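Local coordinates for TfuA domain-containing protein (PDB 6XP8) that takes part in peptide backbone thioamidation, probably as a partner of a YcaO enzyme, at residues Tyr24-Phe36 with Asp48-Ile62. Residues are numbered along the deposited sequence; the frame is centred on the assembly and turned at random.
Sequences YQPPVRRFQLEKF and DGIFFDRAAVGHREI
E61, in the first turn of helix 59-67, reaches across to the loop 26-32 and takes the backbone N of F31 on OE1 at 2.7 Å. Its other oxygen, OE2, accepts the backbone N-H of G58, the N-cap residue of its own helix, at 3.0 Å. F31 N and G58 N approach from opposite faces of the carboxylate, each well out of its plane. The F31 ring stacks on the same face as F31 N, the planes 22° apart, and two waters bind OE1 as well. Replacing E61 by alanine removes the carboxylate and is likely to leave both N-H groups without their acceptor and the F31 ring without its stacking partner.

The tight part is the single beta bridge of V28 with G49, with V28 N to D48 O at 2.9 Å and I50 N to V28 O at 3.0 Å. CG1 of V28, placed between its backbone N and carbonyl carbon (chi1 69°), meets V57 CG1 at 3.8 Å and G49 CA at 3.8 Å, leaving no room for a side chain on G49. L33 CD1 packs on I62 CG1.

R30 is also held closely: its backbone N bonds A55 O at 2.7 Å, and its chain extends, then bends at chi3 (-109°), turning NH1 onto the carbonyls of D53, R54 and A56, with a weak 2.8 Å bond to D53 O. The loose side is at exposed R54, whose NH1 nears R30 CD, and at the water linking R30 NH2 to D53 O.

The contact joins loops and following helices at the C-terminal ends of strands 23-25 and 43-46, in a five-stranded parallel sheet with the strand order of flavodoxin-like alpha/beta folds.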
loop_
_atom_site.group_PDB
_atom_site.type_symbol
_atom_site.label_atom_id
_atom_site.label_comp_id
_atom_site.label_asym_id
_atom_site.label_seq_id
_atom_site.Cartn_x
_atom_site.Cartn_y
_atom_site.Cartn_z
ATOM N N TYR A 24 7.778 15.501 -1.934
ATOM C CA TYR A 24 6.592 14.645 -1.967
ATOM C C TYR A 24 5.681 14.995 -3.126
ATOM O O TYR A 24 5.305 16.155 -3.320
ATOM C CB TYR A 24 5.849 14.641 -0.621
ATOM C CG TYR A 24 6.675 13.948 0.432
ATOM C CD1 TYR A 24 6.720 12.547 0.503
ATOM C CD2 TYR A 24 7.470 14.677 1.317
ATOM C CE1 TYR A 24 7.516 11.902 1.441
ATOM C CE2 TYR A 24 8.260 14.035 2.261
ATOM C CZ TYR A 24 8.277 12.650 2.323
ATOM O OH TYR A 24 9.058 11.998 3.251
ATOM N N GLN A 25 5.362 13.968 -3.902
ATOM C CA GLN A 25 4.523 14.089 -5.084
ATOM C C GLN A 25 3.281 13.218 -4.900
ATOM O O GLN A 25 3.310 12.281 -4.100
ATOM C CB GLN A 25 5.303 13.658 -6.337
ATOM C CG GLN A 25 6.431 14.604 -6.746
ATOM C CD GLN A 25 5.953 15.996 -7.140
ATOM O OE1 GLN A 25 6.429 16.999 -6.603
ATOM N NE2 GLN A 25 5.011 16.064 -8.070
ATOM N N PRO A 26 2.189 13.510 -5.644
ATOM C CA PRO A 26 0.998 12.649 -5.599
ATOM C C PRO A 26 1.297 11.214 -6.080
ATOM O O PRO A 26 2.385 10.976 -6.644
ATOM C CB PRO A 26 0.032 13.343 -6.570
ATOM C CG PRO A 26 0.476 14.760 -6.591
ATOM C CD PRO A 26 1.964 14.692 -6.501
ATOM N N PRO A 27 0.363 10.256 -5.857
ATOM C CA PRO A 27 0.556 8.894 -6.382
ATOM C C PRO A 27 1.032 8.905 -7.839
ATOM O O PRO A 27 0.506 9.673 -8.653
ATOM C CB PRO A 27 -0.839 8.279 -6.272
ATOM C CG PRO A 27 -1.419 8.949 -5.075
ATOM C CD PRO A 27 -0.881 10.351 -5.062
ATOM N N VAL A 28 2.037 8.083 -8.140
ATOM C CA VAL A 28 2.731 8.133 -9.434
ATOM C C VAL A 28 1.831 7.697 -10.600
ATOM O O VAL A 28 1.010 6.785 -10.454
ATOM C CB VAL A 28 4.085 7.366 -9.396
ATOM C CG1 VAL A 28 3.894 5.854 -9.267
ATOM C CG2 VAL A 28 4.980 7.733 -10.582
ATOM N N ARG A 29 1.980 8.398 -11.724
ATOM C CA ARG A 29 1.306 8.068 -12.980
ATOM C C ARG A 29 2.334 7.900 -14.089
ATOM O O ARG A 29 3.492 8.290 -13.934
ATOM C CB ARG A 29 0.301 9.157 -13.380
ATOM C CG ARG A 29 -0.756 9.471 -12.335
ATOM C CD ARG A 29 -1.924 10.237 -12.934
ATOM N NE ARG A 29 -1.569 11.589 -13.374
ATOM C CZ ARG A 29 -1.558 12.673 -12.596
ATOM N NH1 ARG A 29 -1.864 12.596 -11.305
ATOM N NH2 ARG A 29 -1.229 13.845 -13.116
ATOM N N ARG A 30 1.884 7.348 -15.216
ATOM C CA ARG A 30 2.718 7.113 -16.396
ATOM C C ARG A 30 3.446 8.384 -16.866
ATOM O O ARG A 30 2.866 9.473 -16.940
ATOM C CB ARG A 30 1.874 6.487 -17.519
ATOM C CG ARG A 30 2.659 6.009 -18.738
ATOM C CD ARG A 30 1.747 5.415 -19.804
ATOM N NE ARG A 30 1.893 3.965 -19.902
ATOM C CZ ARG A 30 1.222 3.075 -19.170
ATOM N NH1 ARG A 30 0.340 3.466 -18.265
ATOM N NH2 ARG A 30 1.441 1.779 -19.347
ATOM N N PHE A 31 4.738 8.211 -17.134
ATOM C CA PHE A 31 5.665 9.261 -17.586
ATOM C C PHE A 31 5.826 10.472 -16.667
ATOM O O PHE A 31 5.985 11.609 -17.119
ATOM C CB PHE A 31 5.440 9.612 -19.069
ATOM C CG PHE A 31 5.854 8.510 -20.003
ATOM C CD1 PHE A 31 7.165 8.007 -19.976
ATOM C CD2 PHE A 31 4.940 7.951 -20.897
ATOM C CE1 PHE A 31 7.550 6.978 -20.826
ATOM C CE2 PHE A 31 5.324 6.929 -21.757
ATOM C CZ PHE A 31 6.628 6.441 -21.718
ATOM N N GLN A 32 5.814 10.199 -15.365
ATOM C CA GLN A 32 6.145 11.200 -14.364
ATOM C C GLN A 32 7.581 11.074 -13.849
ATOM O O GLN A 32 8.182 12.082 -13.462
ATOM C CB GLN A 32 5.156 11.165 -13.199
ATOM C CG GLN A 32 3.766 11.649 -13.579
ATOM C CD GLN A 32 2.837 11.777 -12.390
ATOM O OE1 GLN A 32 2.923 11.017 -11.425
ATOM N NE2 GLN A 32 1.939 12.747 -12.457
ATOM N N LEU A 33 8.121 9.851 -13.854
ATOM C CA LEU A 33 9.466 9.587 -13.321
ATOM C C LEU A 33 10.580 10.308 -14.072
ATOM O O LEU A 33 11.490 10.852 -13.444
ATOM C CB LEU A 33 9.783 8.085 -13.286
ATOM C CG LEU A 33 9.042 7.095 -12.380
ATOM C CD1 LEU A 33 9.828 5.798 -12.332
ATOM C CD2 LEU A 33 8.825 7.611 -10.964
ATOM N N GLU A 34 10.501 10.316 -15.405
ATOM C CA GLU A 34 11.579 10.862 -16.241
ATOM C C GLU A 34 11.836 12.353 -16.013
ATOM O O GLU A 34 12.977 12.795 -16.154
ATOM C CB GLU A 34 11.361 10.553 -17.731
ATOM C CG GLU A 34 12.618 10.654 -18.606
ATOM C CD GLU A 34 13.736 9.683 -18.234
ATOM O OE1 GLU A 34 14.920 10.049 -18.421
ATOM O OE2 GLU A 34 13.450 8.555 -17.772
ATOM N N LYS A 35 10.793 13.103 -15.634
ATOM C CA LYS A 35 10.931 14.528 -15.275
ATOM C C LYS A 35 11.953 14.716 -14.151
ATOM O O LYS A 35 12.816 15.595 -14.223
ATOM C CB LYS A 35 9.578 15.132 -14.862
ATOM C CG LYS A 35 9.583 16.653 -14.726
ATOM C CD LYS A 35 8.299 17.182 -14.102
ATOM C CE LYS A 35 8.315 18.703 -14.018
ATOM N NZ LYS A 35 7.129 19.244 -13.289
ATOM N N PHE A 36 11.853 13.868 -13.131
ATOM C CA PHE A 36 12.723 13.944 -11.959
ATOM C C PHE A 36 14.122 13.389 -12.217
ATOM O O PHE A 36 15.105 13.925 -11.698
ATOM C CB PHE A 36 12.041 13.301 -10.748
ATOM C CG PHE A 36 10.772 13.998 -10.355
ATOM C CD1 PHE A 36 10.813 15.193 -9.623
ATOM C CD2 PHE A 36 9.534 13.503 -10.769
ATOM C CE1 PHE A 36 9.642 15.859 -9.284
ATOM C CE2 PHE A 36 8.357 14.167 -10.432
ATOM C CZ PHE A 36 8.413 15.344 -9.694
ATOM N N ASP A 48 2.844 4.927 -3.552
ATOM C CA ASP A 48 1.518 4.875 -4.158
ATOM C C ASP A 48 1.565 5.243 -5.630
ATOM O O ASP A 48 2.417 6.028 -6.061
ATOM C CB ASP A 48 0.554 5.792 -3.399
ATOM C CG ASP A 48 0.440 5.423 -1.930
ATOM O OD1 ASP A 48 0.258 4.225 -1.637
ATOM O OD2 ASP A 48 0.536 6.330 -1.071
ATOM N N GLY A 49 0.644 4.653 -6.385
ATOM C CA GLY A 49 0.504 4.924 -7.804
ATOM C C GLY A 49 -0.851 4.494 -8.309
ATOM O O GLY A 49 -1.504 3.614 -7.720
ATOM N N ILE A 50 -1.279 5.121 -9.402
ATOM C CA ILE A 50 -2.539 4.762 -10.057
ATOM C C ILE A 50 -2.390 3.370 -10.681
ATOM O O ILE A 50 -1.358 3.070 -11.290
ATOM C CB ILE A 50 -2.971 5.852 -11.080
ATOM C CG1 ILE A 50 -3.643 7.029 -10.362
ATOM C CG2 ILE A 50 -3.977 5.319 -12.094
ATOM C CD1 ILE A 50 -2.703 7.988 -9.671
ATOM N N PHE A 51 -3.412 2.527 -10.514
ATOM C CA PHE A 51 -3.371 1.134 -10.994
ATOM C C PHE A 51 -3.953 0.907 -12.387
ATOM O O PHE A 51 -3.621 -0.088 -13.035
ATOM C CB PHE A 51 -4.016 0.179 -9.976
ATOM C CG PHE A 51 -3.246 0.063 -8.690
ATOM C CD1 PHE A 51 -1.980 -0.538 -8.672
ATOM C CD2 PHE A 51 -3.776 0.555 -7.495
ATOM C CE1 PHE A 51 -1.255 -0.635 -7.485
ATOM C CE2 PHE A 51 -3.058 0.455 -6.302
ATOM C CZ PHE A 51 -1.799 -0.136 -6.303
ATOM N N PHE A 52 -4.802 1.828 -12.841
ATOM C CA PHE A 52 -5.425 1.730 -14.167
ATOM C C PHE A 52 -4.369 1.697 -15.271
ATOM O O PHE A 52 -3.425 2.493 -15.256
ATOM C CB PHE A 52 -6.429 2.868 -14.386
ATOM C CG PHE A 52 -7.467 2.979 -13.303
ATOM C CD1 PHE A 52 -8.260 1.876 -12.951
ATOM C CD2 PHE A 52 -7.657 4.184 -12.628
ATOM C CE1 PHE A 52 -9.215 1.980 -11.943
ATOM C CE2 PHE A 52 -8.611 4.292 -11.621
ATOM C CZ PHE A 52 -9.390 3.190 -11.283
ATOM N N ASP A 53 -4.540 0.752 -16.197
ATOM C CA ASP A 53 -3.598 0.477 -17.295
ATOM C C ASP A 53 -3.064 1.695 -18.038
ATOM O O ASP A 53 -1.852 1.804 -18.249
ATOM C CB ASP A 53 -4.241 -0.463 -18.317
ATOM C CG ASP A 53 -3.657 -1.852 -18.281
ATOM O OD1 ASP A 53 -3.999 -2.622 -17.357
ATOM O OD2 ASP A 53 -2.869 -2.176 -19.199
ATOM N N ARG A 54 -3.965 2.602 -18.427
ATOM C CA ARG A 54 -3.600 3.780 -19.225
ATOM C C ARG A 54 -2.615 4.692 -18.493
ATOM O O ARG A 54 -1.747 5.310 -19.122
ATOM C CB ARG A 54 -4.855 4.567 -19.648
ATOM C CG ARG A 54 -4.605 5.774 -20.554
ATOM C CD ARG A 54 -4.159 5.347 -21.950
ATOM N NE ARG A 54 -3.682 6.455 -22.779
ATOM C CZ ARG A 54 -2.430 6.920 -22.800
ATOM N NH1 ARG A 54 -1.493 6.404 -22.007
ATOM N NH2 ARG A 54 -2.114 7.923 -23.614
ATOM N N ALA A 55 -2.733 4.728 -17.166
ATOM C CA ALA A 55 -2.037 5.704 -16.344
ATOM C C ALA A 55 -0.995 5.113 -15.386
ATOM O O ALA A 55 -0.311 5.863 -14.704
ATOM C CB ALA A 55 -3.060 6.539 -15.577
ATOM N N ALA A 56 -0.867 3.786 -15.333
ATOM C CA ALA A 56 0.060 3.147 -14.386
ATOM C C ALA A 56 1.518 3.349 -14.780
ATOM O O ALA A 56 1.850 3.341 -15.970
ATOM C CB ALA A 56 -0.255 1.663 -14.234
ATOM N N VAL A 57 2.380 3.523 -13.773
ATOM C CA VAL A 57 3.830 3.630 -13.997
ATOM C C VAL A 57 4.342 2.355 -14.684
ATOM O O VAL A 57 4.020 1.249 -14.256
ATOM C CB VAL A 57 4.604 3.966 -12.682
ATOM C CG1 VAL A 57 4.471 2.873 -11.622
ATOM C CG2 VAL A 57 6.068 4.283 -12.972
ATOM N N GLY A 58 5.103 2.521 -15.763
ATOM C CA GLY A 58 5.533 1.381 -16.579
ATOM C C GLY A 58 6.906 0.863 -16.198
ATOM O O GLY A 58 7.719 1.610 -15.638
ATOM N N HIS A 59 7.154 -0.417 -16.498
ATOM C CA HIS A 59 8.476 -1.031 -16.292
ATOM C C HIS A 59 9.576 -0.256 -17.015
ATOM O O HIS A 59 10.646 -0.031 -16.449
ATOM C CB HIS A 59 8.506 -2.502 -16.740
ATOM C CG HIS A 59 7.656 -3.420 -15.912
ATOM N ND1 HIS A 59 7.503 -4.755 -16.218
ATOM C CD2 HIS A 59 6.909 -3.200 -14.802
ATOM C CE1 HIS A 59 6.703 -5.319 -15.331
ATOM N NE2 HIS A 59 6.327 -4.398 -14.463
ATOM N N ARG A 60 9.298 0.145 -18.259
ATOM C CA ARG A 60 10.224 0.942 -19.080
ATOM C C ARG A 60 10.718 2.210 -18.361
ATOM O O ARG A 60 11.911 2.531 -18.406
ATOM C CB ARG A 60 9.576 1.246 -20.453
ATOM C CG ARG A 60 10.049 2.495 -21.196
ATOM C CD ARG A 60 11.331 2.281 -21.993
ATOM N NE ARG A 60 12.015 3.554 -22.247
ATOM C CZ ARG A 60 13.317 3.699 -22.501
ATOM N NH1 ARG A 60 14.135 2.651 -22.546
ATOM N NH2 ARG A 60 13.807 4.914 -22.709
ATOM N N GLU A 61 9.799 2.899 -17.684
ATOM C CA GLU A 61 10.100 4.126 -16.941
ATOM C C GLU A 61 11.032 3.884 -15.759
ATOM O O GLU A 61 11.962 4.662 -15.530
ATOM C CB GLU A 61 8.817 4.747 -16.408
ATOM C CG GLU A 61 7.780 5.087 -17.457
ATOM C CD GLU A 61 6.558 5.689 -16.819
ATOM O OE1 GLU A 61 6.718 6.663 -16.058
ATOM O OE2 GLU A 61 5.451 5.185 -17.073
ATOM N N ILE A 62 10.756 2.816 -15.009
ATOM C CA ILE A 62 11.558 2.445 -13.842
ATOM C C ILE A 62 12.955 2.022 -14.312
ATOM O O ILE A 62 13.958 2.497 -13.771
ATOM C CB ILE A 62 10.852 1.375 -12.965
ATOM C CG1 ILE A 62 9.633 2.006 -12.267
ATOM C CG2 ILE A 62 11.807 0.772 -11.932
ATOM C CD1 ILE A 62 8.532 1.032 -11.892
HETATM O O HOH W 1 1.153 4.024 -11.132
HETATM O O HOH W 2 6.062 7.797 -13.859
HETATM O O HOH W 3 0.008 -0.087 -17.808
HETATM O O HOH W 4 8.858 8.492 -16.790
HETATM O O HOH W 5 11.645 7.142 -16.513
#